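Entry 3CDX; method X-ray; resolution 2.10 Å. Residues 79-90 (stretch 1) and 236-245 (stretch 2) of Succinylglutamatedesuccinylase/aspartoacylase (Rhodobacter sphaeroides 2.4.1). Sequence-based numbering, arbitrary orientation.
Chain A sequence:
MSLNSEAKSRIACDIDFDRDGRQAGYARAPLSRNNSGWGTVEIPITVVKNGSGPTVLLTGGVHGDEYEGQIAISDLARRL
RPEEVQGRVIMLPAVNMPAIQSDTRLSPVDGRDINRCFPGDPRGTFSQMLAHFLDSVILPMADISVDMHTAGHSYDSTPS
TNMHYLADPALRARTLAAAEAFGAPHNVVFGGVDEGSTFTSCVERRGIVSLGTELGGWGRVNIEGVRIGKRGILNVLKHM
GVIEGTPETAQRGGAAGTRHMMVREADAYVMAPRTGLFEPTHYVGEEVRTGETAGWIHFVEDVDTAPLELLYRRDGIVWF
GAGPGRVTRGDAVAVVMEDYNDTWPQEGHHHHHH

Stretch 1 (79-90) RLRPEEVQGRVI
Stretch 2 236-245: VLKHMGVIEG

Segments far apart in sequence can be joined by very little polar chemistry, provided that the backbone sets the register and aliphatic side chains fill the space beside it. Residues 79-90 and 236-245 of this desuccinylase/aspartoacylase family protein illustrate the principle, burying 375 Å² between them, both sides summed.

Each segment is first shaped by its own backbone. In the first, Leu 80 (phi/psi -58/132) leaves a helix, Pro 82 to Glu 84 form a 3-10 segment, Val 85 (-109/133) and Gln 86 (-122/89) are extended, and a strand starts at Gly 87. Glu 84 N donates to Arg 81 O at 3.0 Å. Its side chain (m, t) turns back so that Glu 84 OE2 accepts from Arg 81 N at 2.8 Å; the same oxygen lies 3.3 Å from Arg 81 NE, a charge pairing out of the guanidinium plane. In the second segment a helix gives way to a Schellman motif at Gly 241, whose positive phi (77/25) favours glycine. Val 242 N donates to Leu 237 O at 2.9 Å and Gly 241 N to Lys 238 O at 3.0 Å. Val 242 (-88/-32) and extended Ile 243 (-130/164) then pass alongside the first segment, running opposite to it: CA of Val 85 is 5.2 Å from CA of Ile 243, and CA of Gln 86 is 4.5 Å from CA of Val 242.

A single direct hydrogen bond fixes this register. Gln 86 N donates to Val 242 O at 2.7 Å, with an angle of 160° at the hydrogen. CA-H...O contacts surround it: Val 85 CA to Val 242 O at 3.3 Å, Ile 243 CA to Glu 84 O at 3.5 Å, and Val 242 CA to Gln 86 O at 3.5 Å. Glu 84 O and Val 242 O, both acceptors, approach to 3.3 Å without bonding.

One water extends the polar link. The water oxygen donates to Glu 84 O at 2.6 Å and to Glu 244 OE2 at 2.9 Å, and accepts from Glu 244 N at 2.7 Å. Glu 244, exposed and m, t, suits this edge because its backbone and carboxylate can hold the same water.

The apolar contacts centre on Val 242 (t), which is buried and has the largest area covered by the other segment. Val 242 CG1 lies 4.0 Å from Val 85 CG1 and 3.8 Å from Val 89 CG2; both partners are t valines, compact enough to pack closely. Val 89 points toward the second segment, and Val 89 CG2 also meets Leu 237 CD2 (m, t) at 3.9 Å. On Ile 243 (p, t), CG2 lies 4.2 Å from Val 85 CG2 and 4.3 Å from CD1 of Leu 80 (t, p). At Gly 87 (133/-133) an ideal CB would be jammed against the preceding carbonyl oxygen, so the backbone angles alone call for glycine; that CB would in addition come close to Val 242 CG2, at 3.6 Å.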

ATOM      1  N   ARG A  79      10.389 -19.582 -33.833  1.00 36.49           N
ATOM      2  CA  ARG A  79      10.654 -20.689 -34.769  1.00 38.80           C
ATOM      3  C   ARG A  79      10.167 -20.442 -36.205  1.00 38.59           C
ATOM      4  O   ARG A  79      10.860 -20.801 -37.159  1.00 39.01           O
ATOM      5  CB  ARG A  79      10.007 -21.976 -34.271  1.00 38.29           C
ATOM      6  CG  ARG A  79      10.698 -22.648 -33.075  1.00 41.76           C
ATOM      7  CD  ARG A  79       9.870 -23.880 -32.612  1.00 42.60           C
ATOM      8  NE  ARG A  79      10.163 -24.286 -31.228  1.00 53.54           N
ATOM      9  CZ  ARG A  79       9.886 -25.489 -30.701  1.00 56.49           C
ATOM     10  NH1 ARG A  79       9.310 -26.451 -31.434  1.00 58.06           N
ATOM     11  NH2 ARG A  79      10.207 -25.742 -29.439  1.00 56.44           N
ATOM     12  N   LEU A  80       8.980 -19.845 -36.351  1.00 38.18           N
ATOM     13  CA  LEU A  80       8.325 -19.647 -37.656  1.00 37.86           C
ATOM     14  C   LEU A  80       9.144 -18.840 -38.676  1.00 37.63           C
ATOM     15  O   LEU A  80       9.642 -17.769 -38.364  1.00 38.74           O
ATOM     16  CB  LEU A  80       6.945 -18.991 -37.452  1.00 37.62           C
ATOM     17  CG  LEU A  80       6.005 -18.801 -38.655  1.00 37.63           C
ATOM     18  CD1 LEU A  80       5.519 -20.130 -39.254  1.00 34.59           C
ATOM     19  CD2 LEU A  80       4.832 -17.892 -38.302  1.00 37.09           C
ATOM     20  N   ARG A  81       9.252 -19.334 -39.907  1.00 37.77           N
ATOM     21  CA  ARG A  81      10.091 -18.691 -40.955  1.00 37.50           C
ATOM     22  C   ARG A  81       9.273 -18.185 -42.140  1.00 37.05           C
ATOM     23  O   ARG A  81       8.269 -18.792 -42.499  1.00 35.92           O
ATOM     24  CB  ARG A  81      11.156 -19.658 -41.478  1.00 38.12           C
ATOM     25  CG  ARG A  81      12.226 -20.064 -40.475  1.00 39.72           C
ATOM     26  CD  ARG A  81      12.886 -21.375 -40.898  1.00 43.21           C
ATOM     27  NE  ARG A  81      12.016 -22.563 -40.753  1.00 47.79           N
ATOM     28  CZ  ARG A  81      11.892 -23.537 -41.679  1.00 49.31           C
ATOM     29  NH1 ARG A  81      12.544 -23.451 -42.841  1.00 47.23           N
ATOM     30  NH2 ARG A  81      11.086 -24.581 -41.465  1.00 46.36           N
ATOM     31  N   PRO A  82       9.705 -17.071 -42.757  1.00 37.59           N
ATOM     32  CA  PRO A  82       8.935 -16.487 -43.874  1.00 38.32           C
ATOM     33  C   PRO A  82       8.615 -17.469 -45.004  1.00 39.37           C
ATOM     34  O   PRO A  82       7.517 -17.448 -45.565  1.00 38.58           O
ATOM     35  CB  PRO A  82       9.809 -15.311 -44.352  1.00 37.93           C
ATOM     36  CG  PRO A  82      10.743 -15.029 -43.245  1.00 37.48           C
ATOM     37  CD  PRO A  82      10.911 -16.281 -42.430  1.00 36.77           C
ATOM     38  N   GLU A  83       9.546 -18.375 -45.275  1.00 41.42           N
ATOM     39  CA  GLU A  83       9.389 -19.348 -46.333  1.00 43.16           C
ATOM     40  C   GLU A  83       8.319 -20.419 -46.083  1.00 43.30           C
ATOM     41  O   GLU A  83       7.890 -21.073 -47.036  1.00 43.74           O
ATOM     42  CB  GLU A  83      10.741 -19.993 -46.643  1.00 43.82           C
ATOM     43  CG  GLU A  83      11.121 -21.066 -45.651  1.00 46.71           C
ATOM     44  CD  GLU A  83      12.606 -21.309 -45.618  1.00 51.26           C
ATOM     45  OE1 GLU A  83      13.365 -20.345 -45.363  1.00 52.91           O
ATOM     46  OE2 GLU A  83      13.017 -22.473 -45.841  1.00 53.58           O
ATOM     47  N   GLU A  84       7.882 -20.626 -44.837  1.00 42.62           N
ATOM     48  CA  GLU A  84       6.775 -21.584 -44.608  1.00 42.31           C
ATOM     49  C   GLU A  84       5.402 -20.922 -44.752  1.00 40.38           C
ATOM     50  O   GLU A  84       4.363 -21.593 -44.635  1.00 40.46           O
ATOM     51  CB  GLU A  84       6.827 -22.228 -43.213  1.00 43.31           C
ATOM     52  CG  GLU A  84       8.192 -22.580 -42.641  1.00 44.86           C
ATOM     53  CD  GLU A  84       8.113 -22.842 -41.144  1.00 44.96           C
ATOM     54  OE1 GLU A  84       7.427 -23.814 -40.752  1.00 48.39           O
ATOM     55  OE2 GLU A  84       8.728 -22.078 -40.356  1.00 47.87           O
ATOM     56  N   VAL A  85       5.402 -19.614 -44.990  1.00 38.16           N
ATOM     57  CA  VAL A  85       4.199 -18.782 -44.865  1.00 36.21           C
ATOM     58  C   VAL A  85       3.622 -18.294 -46.194  1.00 35.83           C
ATOM     59  O   VAL A  85       4.362 -17.834 -47.070  1.00 35.78           O
ATOM     60  CB  VAL A  85       4.482 -17.610 -43.885  1.00 35.88           C
ATOM     61  CG1 VAL A  85       3.505 -16.454 -44.028  1.00 34.11           C
ATOM     62  CG2 VAL A  85       4.490 -18.145 -42.464  1.00 35.38           C
ATOM     63  N   GLN A  86       2.302 -18.435 -46.337  1.00 35.02           N
ATOM     64  CA  GLN A  86       1.549 -17.838 -47.440  1.00 34.40           C
ATOM     65  C   GLN A  86       0.457 -16.921 -46.919  1.00 33.66           C
ATOM     66  O   GLN A  86      -0.686 -17.331 -46.669  1.00 33.06           O
ATOM     67  CB  GLN A  86       1.014 -18.900 -48.420  1.00 34.63           C
ATOM     68  CG  GLN A  86       2.109 -19.572 -49.258  1.00 35.11           C
ATOM     69  CD  GLN A  86       2.721 -18.656 -50.310  1.00 37.69           C
ATOM     70  OE1 GLN A  86       2.020 -17.857 -50.948  1.00 40.00           O
ATOM     71  NE2 GLN A  86       4.037 -18.764 -50.498  1.00 36.48           N
ATOM     72  N   GLY A  87       0.847 -15.664 -46.727  1.00 32.81           N
ATOM     73  CA  GLY A  87       0.005 -14.696 -46.069  1.00 31.82           C
ATOM     74  C   GLY A  87       0.806 -13.943 -45.018  1.00 31.26           C
ATOM     75  O   GLY A  87       1.929 -13.503 -45.272  1.00 31.42           O
ATOM     76  N   ARG A  88       0.229 -13.815 -43.821  1.00 30.37           N
ATOM     77  CA  ARG A  88       0.840 -12.988 -42.771  1.00 28.57           C
ATOM     78  C   ARG A  88       0.413 -13.462 -41.393  1.00 28.10           C
ATOM     79  O   ARG A  88      -0.779 -13.691 -41.150  1.00 27.64           O
ATOM     80  CB  ARG A  88       0.510 -11.504 -42.963  1.00 28.21           C
ATOM     81  CG  ARG A  88       1.290 -10.567 -42.008  1.00 28.69           C
ATOM     82  CD  ARG A  88       1.132  -9.079 -42.350  1.00 27.25           C
ATOM     83  NE  ARG A  88      -0.270  -8.751 -42.582  1.00 27.35           N
ATOM     84  CZ  ARG A  88      -0.718  -7.561 -42.961  1.00 28.27           C
ATOM     85  NH1 ARG A  88      -2.017  -7.393 -43.160  1.00 31.50           N
ATOM     86  NH2 ARG A  88       0.116  -6.543 -43.147  1.00 28.04           N
ATOM     87  N   VAL A  89       1.416 -13.618 -40.520  1.00 27.41           N
ATOM     88  CA  VAL A  89       1.241 -13.991 -39.104  1.00 26.49           C
ATOM     89  C   VAL A  89       1.807 -12.862 -38.213  1.00 26.06           C
ATOM     90  O   VAL A  89       2.979 -12.502 -38.322  1.00 24.97           O
ATOM     91  CB  VAL A  89       1.934 -15.323 -38.764  1.00 26.91           C
ATOM     92  CG1 VAL A  89       1.597 -15.768 -37.322  1.00 25.75           C
ATOM     93  CG2 VAL A  89       1.513 -16.434 -39.787  1.00 25.40           C
ATOM     94  N   ILE A  90       0.932 -12.298 -37.382  1.00 25.29           N
ATOM     95  CA  ILE A  90       1.292 -11.305 -36.359  1.00 24.59           C
ATOM     96  C   ILE A  90       1.135 -11.921 -34.961  1.00 23.92           C
ATOM     97  O   ILE A  90       0.051 -12.399 -34.609  1.00 24.63           O
ATOM     98  CB  ILE A  90       0.443 -10.039 -36.531  1.00 24.52           C
ATOM     99  CG1 ILE A  90       0.652  -9.470 -37.954  1.00 24.63           C
ATOM    100  CG2 ILE A  90       0.783  -8.940 -35.406  1.00 25.10           C
ATOM    101  CD1 ILE A  90      -0.388  -8.498 -38.389  1.00 25.16           C
ATOM    102  N   VAL A 236      -4.632 -23.712 -36.700  1.00 29.63           N
ATOM    103  CA  VAL A 236      -5.374 -22.585 -37.191  1.00 28.61           C
ATOM    104  C   VAL A 236      -4.674 -22.063 -38.460  1.00 29.55           C
ATOM    105  O   VAL A 236      -5.337 -21.721 -39.442  1.00 28.74           O
ATOM    106  CB  VAL A 236      -5.552 -21.477 -36.157  1.00 28.25           C
ATOM    107  CG1 VAL A 236      -5.793 -20.187 -36.873  1.00 27.66           C
ATOM    108  CG2 VAL A 236      -6.785 -21.790 -35.225  1.00 27.64           C
ATOM    109  N   LEU A 237      -3.343 -22.023 -38.437  1.00 29.57           N
ATOM    110  CA  LEU A 237      -2.579 -21.545 -39.599  1.00 29.99           C
ATOM    111  C   LEU A 237      -2.765 -22.450 -40.829  1.00 30.34           C
ATOM    112  O   LEU A 237      -2.804 -21.968 -41.974  1.00 30.93           O
ATOM    113  CB  LEU A 237      -1.097 -21.477 -39.257  1.00 29.09           C
ATOM    114  CG  LEU A 237      -0.632 -20.419 -38.247  1.00 30.87           C
ATOM    115  CD1 LEU A 237       0.925 -20.394 -38.176  1.00 29.05           C
ATOM    116  CD2 LEU A 237      -1.197 -19.026 -38.555  1.00 26.90           C
ATOM    117  N   LYS A 238      -2.805 -23.755 -40.572  1.00 30.07           N
ATOM    118  CA  LYS A 238      -3.056 -24.770 -41.588  1.00 31.20           C
ATOM    119  C   LYS A 238      -4.467 -24.619 -42.164  1.00 31.36           C
ATOM    120  O   LYS A 238      -4.627 -24.585 -43.385  1.00 31.64           O
ATOM    121  CB  LYS A 238      -2.809 -26.186 -41.026  1.00 30.79           C
ATOM    122  CG  LYS A 238      -1.341 -26.406 -40.663  1.00 29.73           C
ATOM    123  CD  LYS A 238      -1.154 -27.742 -40.005  1.00 30.94           C
ATOM    124  CE  LYS A 238       0.316 -28.057 -39.820  1.00 32.12           C
ATOM    125  NZ  LYS A 238       0.431 -29.209 -38.825  1.00 33.30           N
ATOM    126  N   HIS A 239      -5.461 -24.478 -41.280  1.00 31.52           N
ATOM    127  CA  HIS A 239      -6.839 -24.220 -41.650  1.00 31.59           C
ATOM    128  C   HIS A 239      -6.943 -23.014 -42.565  1.00 32.78           C
ATOM    129  O   HIS A 239      -7.710 -22.998 -43.517  1.00 32.70           O
ATOM    130  CB  HIS A 239      -7.679 -23.970 -40.409  1.00 31.78           C
ATOM    131  CG  HIS A 239      -9.094 -23.562 -40.693  1.00 30.83           C
ATOM    132  ND1 HIS A 239     -10.037 -24.438 -41.188  1.00 31.68           N
ATOM    133  CD2 HIS A 239      -9.736 -22.383 -40.517  1.00 32.57           C
ATOM    134  CE1 HIS A 239     -11.198 -23.814 -41.320  1.00 29.87           C
ATOM    135  NE2 HIS A 239     -11.047 -22.568 -40.910  1.00 34.08           N
ATOM    136  N   MET A 240      -6.168 -21.989 -42.291  1.00 32.37           N
ATOM    137  CA  MET A 240      -6.362 -20.780 -43.055  1.00 33.24           C
ATOM    138  C   MET A 240      -5.554 -20.793 -44.346  1.00 33.04           C
ATOM    139  O   MET A 240      -5.672 -19.861 -45.152  1.00 32.89           O
ATOM    140  CB  MET A 240      -6.042 -19.545 -42.199  1.00 32.10           C
ATOM    141  CG  MET A 240      -7.066 -19.334 -41.090  1.00 32.60           C
ATOM    142  SD  MET A 240      -8.721 -18.790 -41.556  1.00 27.28           S
ATOM    143  CE  MET A 240      -8.273 -17.178 -42.212  1.00 29.75           C
ATOM    144  N   GLY A 241      -4.740 -21.844 -44.511  1.00 33.39           N
ATOM    145  CA  GLY A 241      -3.874 -22.031 -45.679  1.00 32.99           C
ATOM    146  C   GLY A 241      -2.626 -21.176 -45.683  1.00 32.78           C
ATOM    147  O   GLY A 241      -2.056 -20.892 -46.744  1.00 32.80           O
ATOM    148  N   VAL A 242      -2.182 -20.767 -44.491  1.00 32.69           N
ATOM    149  CA  VAL A 242      -1.011 -19.891 -44.335  1.00 31.38           C
ATOM    150  C   VAL A 242       0.276 -20.729 -44.256  1.00 32.37           C
ATOM    151  O   VAL A 242       1.326 -20.306 -44.696  1.00 32.07           O
ATOM    152  CB  VAL A 242      -1.193 -18.927 -43.103  1.00 31.09           C
ATOM    153  CG1 VAL A 242       0.048 -18.095 -42.827  1.00 28.39           C
ATOM    154  CG2 VAL A 242      -2.388 -18.040 -43.325  1.00 28.22           C
ATOM    155  N   ILE A 243       0.177 -21.927 -43.691  1.00 33.24           N
ATOM    156  CA  ILE A 243       1.274 -22.866 -43.728  1.00 35.09           C
ATOM    157  C   ILE A 243       0.749 -24.207 -44.224  1.00 35.92           C
ATOM    158  O   ILE A 243      -0.454 -24.462 -44.202  1.00 34.69           O
ATOM    159  CB  ILE A 243       1.974 -23.037 -42.336  1.00 35.14           C
ATOM    160  CG1 ILE A 243       1.126 -23.905 -41.410  1.00 35.04           C
ATOM    161  CG2 ILE A 243       2.272 -21.654 -41.704  1.00 34.74           C
ATOM    162  CD1 ILE A 243       1.703 -24.114 -40.029  1.00 36.28           C
ATOM    163  N   GLU A 244       1.672 -25.072 -44.636  1.00 38.12           N
ATOM    164  CA  GLU A 244       1.338 -26.354 -45.265  1.00 40.53           C
ATOM    165  C   GLU A 244       0.787 -27.366 -44.241  1.00 39.63           C
ATOM    166  O   GLU A 244       1.254 -27.450 -43.087  1.00 39.27           O
ATOM    167  CB  GLU A 244       2.568 -26.919 -46.000  1.00 40.29           C
ATOM    168  CG  GLU A 244       3.174 -25.959 -47.069  1.00 44.20           C
ATOM    169  CD  GLU A 244       4.690 -26.215 -47.370  1.00 45.53           C
ATOM    170  OE1 GLU A 244       4.998 -27.284 -47.971  1.00 50.26           O
ATOM    171  OE2 GLU A 244       5.558 -25.339 -47.013  1.00 49.93           O
ATOM    172  N   GLY A 245      -0.227 -28.114 -44.671  1.00 38.89           N
ATOM    173  CA  GLY A 245      -0.675 -29.270 -43.936  1.00 37.71           C
ATOM    174  C   GLY A 245      -2.124 -29.157 -43.596  1.00 37.56           C
ATOM    175  O   GLY A 245      -2.792 -28.218 -44.022  1.00 37.49           O
TER
HETATM  176  O   HOH W   1       4.286 -24.223 -44.602  1.00 44.20           O